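Local coordinates for KLLA0C04147p (Kluyveromyces lactis, PDB 5H2A), which probably binds and transfers sterols as an OSBP-family protein, this chain being its ankyrin-repeat domain, at residues 29-32 and 33-36. Numbering follows the deposited sequence.
Sequences QQLC and HLIA
Two turns of the alpha helix 28-38 are joined here, L31 meeting L34 and I35 three and four residues further along the same helix. Four successive i to i+4 backbone bonds hold the turns together. H33 N donates to Q29 O at 3.1 Å, and L34 N donates to Q30 O at 3.0 Å. I35 N bonds to L31 O at 3.0 Å, and A36 N reaches C32 O at the same length of 3.0 Å.

L31 and I35 are buried, and L34 lies beside them, partly exposed. One methyl of L31, CD1, faces both partners at loose range. It is 4.3 Å from CD1 of I35 and 4.5 Å from CD2 of L34. In I35 a chi1 of -60° sets the ethyl arm opposite the residue's own carbonyl carbon. This carries CG1 back to the preceding turn, 3.3 Å from L31 O.

The helix belongs to the ankyrin-repeat domain of Osh1, in which helices stack side by side, as in ankyrin repeats generally. L31 sits between two neighbours of helix 28-38. It touches L19, C22 and L23 of helix 12-25, and I70 and W74 of helix 64-74. L34 also packs on C22, while C32 and I35 share W74.

Q29, H33 and A36 form an exposed strip, and Q30 is exposed beside it. In H33 a chi1 of -174° swings the imidazole off the preceding turn; CB is the part that stays close, 3.5 Å from Q30 O. Q30 turns its amide toward the start of the helix, where OE1 accepts a hydrogen bond from the backbone N of N27.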
loop_
_atom_site.group_PDB
_atom_site.type_symbol
_atom_site.label_atom_id
_atom_site.label_comp_id
_atom_site.label_asym_id
_atom_site.label_seq_id
_atom_site.Cartn_x
_atom_site.Cartn_y
_atom_site.Cartn_z
ATOM N N GLN A 29 0.814 2.343 -29.473
ATOM C CA GLN A 29 1.977 1.922 -30.249
ATOM C C GLN A 29 2.823 3.120 -30.679
ATOM O O GLN A 29 4.055 3.021 -30.729
ATOM C CB GLN A 29 1.542 1.084 -31.459
ATOM C CG GLN A 29 0.785 1.880 -32.534
ATOM C CD GLN A 29 0.053 0.960 -33.506
ATOM O OE1 GLN A 29 -1.040 0.456 -33.216
ATOM N NE2 GLN A 29 0.661 0.731 -34.655
ATOM N N GLN A 30 2.192 4.269 -30.939
ATOM C CA GLN A 30 2.957 5.477 -31.235
ATOM C C GLN A 30 3.712 5.977 -30.006
ATOM O O GLN A 30 4.840 6.473 -30.121
ATOM C CB GLN A 30 2.015 6.557 -31.774
ATOM C CG GLN A 30 1.566 6.238 -33.198
ATOM C CD GLN A 30 0.387 7.057 -33.671
ATOM O OE1 GLN A 30 -0.524 7.374 -32.902
ATOM N NE2 GLN A 30 0.378 7.373 -34.969
ATOM N N LEU A 31 3.089 5.887 -28.829
ATOM C CA LEU A 31 3.773 6.255 -27.590
ATOM C C LEU A 31 4.989 5.358 -27.358
ATOM O O LEU A 31 6.081 5.839 -27.021
ATOM C CB LEU A 31 2.792 6.161 -26.415
ATOM C CG LEU A 31 3.392 6.373 -25.021
ATOM C CD1 LEU A 31 3.993 7.796 -24.900
ATOM C CD2 LEU A 31 2.346 6.117 -23.945
ATOM N N CYS A 32 4.822 4.041 -27.543
ATOM C CA CYS A 32 5.971 3.134 -27.414
ATOM C C CYS A 32 7.109 3.548 -28.340
ATOM O O CYS A 32 8.279 3.591 -27.936
ATOM C CB CYS A 32 5.552 1.686 -27.712
ATOM S SG CYS A 32 4.498 0.932 -26.467
ATOM N N HIS A 33 6.783 3.840 -29.599
ATOM C CA HIS A 33 7.794 4.247 -30.571
ATOM C C HIS A 33 8.522 5.517 -30.130
ATOM O O HIS A 33 9.744 5.637 -30.306
ATOM C CB HIS A 33 7.124 4.455 -31.926
ATOM C CG HIS A 33 8.075 4.742 -33.047
ATOM N ND1 HIS A 33 8.278 6.009 -33.545
ATOM C CD2 HIS A 33 8.846 3.917 -33.792
ATOM C CE1 HIS A 33 9.148 5.958 -34.537
ATOM N NE2 HIS A 33 9.509 4.700 -34.708
ATOM N N LEU A 34 7.785 6.480 -29.566
ATOM C CA LEU A 34 8.404 7.699 -29.048
ATOM C C LEU A 34 9.401 7.379 -27.942
ATOM O O LEU A 34 10.517 7.923 -27.906
ATOM C CB LEU A 34 7.334 8.651 -28.501
ATOM C CG LEU A 34 7.858 9.956 -27.872
ATOM C CD1 LEU A 34 8.334 10.924 -28.962
ATOM C CD2 LEU A 34 6.820 10.615 -26.969
ATOM N N ILE A 35 9.003 6.512 -27.012
ATOM C CA ILE A 35 9.907 6.117 -25.924
ATOM C C ILE A 35 11.193 5.516 -26.489
ATOM O O ILE A 35 12.307 5.845 -26.058
ATOM C CB ILE A 35 9.201 5.122 -24.984
ATOM C CG1 ILE A 35 7.940 5.722 -24.355
ATOM C CG2 ILE A 35 10.164 4.544 -23.932
ATOM C CD1 ILE A 35 8.119 7.085 -23.733
ATOM N N ALA A 36 11.059 4.609 -27.454
ATOM C CA ALA A 36 12.243 3.935 -27.992
ATOM C C ALA A 36 13.185 4.922 -28.669
ATOM O O ALA A 36 14.415 4.785 -28.588
ATOM C CB ALA A 36 11.822 2.842 -28.977
#